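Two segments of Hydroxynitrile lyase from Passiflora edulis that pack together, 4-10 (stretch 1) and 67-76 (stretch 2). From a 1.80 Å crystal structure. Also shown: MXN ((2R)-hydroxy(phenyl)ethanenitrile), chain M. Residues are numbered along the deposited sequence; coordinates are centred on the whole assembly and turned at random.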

# COMPACT_ATOMS: atom_id res chain seq x y z
N PRO A 4 -7.19 14.05 14.65
CA PRO A 4 -5.81 14.42 14.29
C PRO A 4 -4.95 13.28 13.68
O PRO A 4 -4.28 13.50 12.67
CB PRO A 4 -5.20 14.93 15.62
CG PRO A 4 -6.17 14.54 16.69
CD PRO A 4 -7.52 14.42 16.04
N GLU A 5 -4.97 12.10 14.30
CA GLU A 5 -4.18 10.95 13.81
C GLU A 5 -4.97 10.19 12.71
O GLU A 5 -5.66 9.20 12.98
CB GLU A 5 -3.77 10.00 14.95
CG GLU A 5 -3.12 10.66 16.17
CD GLU A 5 -1.83 11.41 15.87
OE1 GLU A 5 -1.45 12.28 16.69
OE2 GLU A 5 -1.18 11.14 14.84
N ILE A 6 -4.85 10.70 11.49
CA ILE A 6 -5.42 10.09 10.28
C ILE A 6 -4.73 8.76 9.91
O ILE A 6 -3.50 8.67 9.91
CB ILE A 6 -5.34 11.09 9.11
CG1 ILE A 6 -6.35 12.23 9.35
CG2 ILE A 6 -5.60 10.43 7.77
CD1 ILE A 6 -6.02 13.51 8.62
N VAL A 7 -5.54 7.76 9.56
CA VAL A 7 -5.09 6.37 9.37
C VAL A 7 -5.22 5.97 7.91
O VAL A 7 -6.31 6.11 7.34
CB VAL A 7 -5.97 5.39 10.17
CG1 VAL A 7 -5.62 3.94 9.85
CG2 VAL A 7 -5.88 5.64 11.67
N ARG A 8 -4.14 5.46 7.33
CA ARG A 8 -4.16 4.88 6.00
C ARG A 8 -4.39 3.38 6.11
O ARG A 8 -3.78 2.71 6.94
CB ARG A 8 -2.86 5.14 5.25
CG ARG A 8 -2.53 6.60 5.01
CD ARG A 8 -3.37 7.18 3.87
NE ARG A 8 -2.94 6.73 2.55
CZ ARG A 8 -3.72 6.64 1.47
NH1 ARG A 8 -5.03 6.94 1.52
NH2 ARG A 8 -3.20 6.24 0.31
N HIS A 9 -5.23 2.86 5.24
CA HIS A 9 -5.61 1.46 5.22
C HIS A 9 -5.29 0.98 3.81
O HIS A 9 -5.95 1.36 2.84
CB HIS A 9 -7.10 1.34 5.56
CG HIS A 9 -7.67 -0.04 5.43
ND1 HIS A 9 -7.40 -1.05 6.33
CD2 HIS A 9 -8.59 -0.54 4.56
CE1 HIS A 9 -8.08 -2.13 5.99
NE2 HIS A 9 -8.82 -1.85 4.93
N ILE A 10 -4.25 0.15 3.71
CA ILE A 10 -3.77 -0.33 2.42
C ILE A 10 -3.83 -1.84 2.37
O ILE A 10 -3.27 -2.50 3.22
CB ILE A 10 -2.31 0.07 2.10
CG1 ILE A 10 -2.06 1.55 2.39
CG2 ILE A 10 -2.00 -0.26 0.65
CD1 ILE A 10 -2.84 2.53 1.57
N SER A 67 -7.38 3.47 1.27
CA SER A 67 -8.43 4.35 1.83
C SER A 67 -7.93 5.02 3.10
O SER A 67 -6.86 4.68 3.65
CB SER A 67 -9.72 3.58 2.07
OG SER A 67 -9.53 2.43 2.85
N THR A 68 -8.67 6.03 3.52
CA THR A 68 -8.25 6.86 4.62
C THR A 68 -9.40 6.93 5.63
O THR A 68 -10.54 7.06 5.23
CB THR A 68 -7.90 8.28 4.13
OG1 THR A 68 -6.81 8.22 3.22
CG2 THR A 68 -7.51 9.18 5.30
N PHE A 69 -9.06 6.84 6.92
CA PHE A 69 -9.99 7.00 8.02
C PHE A 69 -9.55 8.13 8.93
O PHE A 69 -8.35 8.33 9.13
CB PHE A 69 -10.11 5.69 8.79
CG PHE A 69 -10.67 4.59 7.97
CD1 PHE A 69 -9.85 3.86 7.11
CD2 PHE A 69 -12.04 4.30 8.01
CE1 PHE A 69 -10.38 2.86 6.30
CE2 PHE A 69 -12.56 3.30 7.21
CZ PHE A 69 -11.73 2.57 6.36
N HIS A 70 -10.52 8.85 9.49
CA HIS A 70 -10.26 10.00 10.38
C HIS A 70 -9.51 9.59 11.66
O HIS A 70 -8.70 10.35 12.19
CB HIS A 70 -11.61 10.69 10.70
CG HIS A 70 -11.51 11.82 11.69
ND1 HIS A 70 -10.85 13.00 11.41
CD2 HIS A 70 -12.01 11.96 12.94
CE1 HIS A 70 -10.93 13.81 12.45
NE2 HIS A 70 -11.63 13.20 13.39
N SER A 71 -9.75 8.38 12.14
CA SER A 71 -9.14 7.88 13.35
C SER A 71 -9.25 6.37 13.40
O SER A 71 -10.03 5.78 12.63
CB SER A 71 -9.87 8.46 14.57
OG SER A 71 -11.21 8.01 14.56
N VAL A 72 -8.49 5.75 14.29
CA VAL A 72 -8.65 4.32 14.58
C VAL A 72 -10.06 3.97 15.06
O VAL A 72 -10.60 2.96 14.64
CB VAL A 72 -7.59 3.80 15.58
CG1 VAL A 72 -7.98 2.45 16.19
CG2 VAL A 72 -6.26 3.66 14.88
N ALA A 73 -10.64 4.81 15.92
CA ALA A 73 -12.04 4.63 16.36
C ALA A 73 -12.99 4.50 15.19
O ALA A 73 -13.84 3.60 15.15
CB ALA A 73 -12.47 5.78 17.26
N ASP A 74 -12.85 5.40 14.22
CA ASP A 74 -13.70 5.40 13.04
C ASP A 74 -13.45 4.16 12.18
O ASP A 74 -14.40 3.56 11.70
CB ASP A 74 -13.50 6.67 12.21
CG ASP A 74 -14.08 7.90 12.89
OD1 ASP A 74 -15.25 7.85 13.31
OD2 ASP A 74 -13.36 8.92 13.01
N PHE A 75 -12.19 3.76 12.03
CA PHE A 75 -11.88 2.52 11.32
C PHE A 75 -12.58 1.30 11.93
O PHE A 75 -13.20 0.51 11.22
CB PHE A 75 -10.37 2.25 11.23
CG PHE A 75 -10.06 0.94 10.57
CD1 PHE A 75 -10.25 0.79 9.21
CD2 PHE A 75 -9.69 -0.15 11.32
CE1 PHE A 75 -10.00 -0.42 8.58
CE2 PHE A 75 -9.45 -1.38 10.70
CZ PHE A 75 -9.62 -1.51 9.34
N LEU A 76 -12.46 1.17 13.24
CA LEU A 76 -13.03 0.03 13.94
C LEU A 76 -14.57 0.04 13.94
O LEU A 76 -15.19 -1.01 13.79
CB LEU A 76 -12.46 -0.05 15.35
CG LEU A 76 -10.97 -0.42 15.41
CD1 LEU A 76 -10.41 -0.24 16.80
CD2 LEU A 76 -10.76 -1.86 14.94
C1 MXN M . -12.12 -4.65 3.97
C2 MXN M . -12.47 -5.99 4.10
C3 MXN M . -13.71 -6.35 4.63
C4 MXN M . -14.60 -5.35 5.02
C5 MXN M . -14.25 -4.01 4.90
C6 MXN M . -13.02 -3.65 4.38
C7 MXN M . -10.77 -4.33 3.44
C8 MXN M . -9.81 -4.92 4.40
N9 MXN M . -9.06 -5.39 5.16
O10 MXN M . -10.57 -2.90 3.36
O HOH W 1 -6.54 7.44 15.44
O HOH W 2 -8.51 0.20 1.25

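Strand 7-10 runs antiparallel to strand 67-69, and the ladder between them satisfies most of the backbone polar groups at this seam. V7 and F69 form a hydrogen-bonded pair: V7 N donates to F69 O and F69 N to V7 O, both at 2.9 Å and nearly straight. Two residues on, H9 N donates to S67 O at 2.9 Å, and S67 N returns a more bent bond to H9 O at 3.0 Å. R8 and T68, the non-hydrogen-bonded pair between them, instead join through side chains. R8 NH1 donates a hydrogen bond to T68 OG1 at 2.8 Å, a good use of a charged donor beside a hydroxyl, while NE and NH2 are satisfied outside these stretches.

V7, H9, S67 and F69 share the other face. Branched V7, well suited to a strand, sets its CG2 3.8 Å from CG2 of V72, an apolar contact that ties the strand to the start of the helix. Two aromatic rings pack against H9: in an offset edge-to-face pair, F69 directs its edge toward the imidazole face, and F75 CE1 lies over a face of the ring, 3.5 Å from H9 ND1, with the two planes oblique. The imidazole has two nitrogens to satisfy. ND1 bonds elsewhere in the structure, and NE2 hydrogen-bonds O10 of the bound hydroxynitrile at 2.6 Å, in a protein named for cleaving such compounds. Water 2 joins H9 O to S67 OG.

At the end of the ladder where strand 7-10 begins and strand 67-69 ends, E5 O and H70 O, both acceptors, stand 3.3 Å apart without bonding. Water 1 satisfies E5 O, to which it donates, and accepts from V72 N, an amide in the helix's first turn. S71 is the N-cap: its OG accepts from D74 N at 3.1 Å and donates to D74 OD2 at 2.8 Å, so one small hydroxyl serves both backbone and carboxylate.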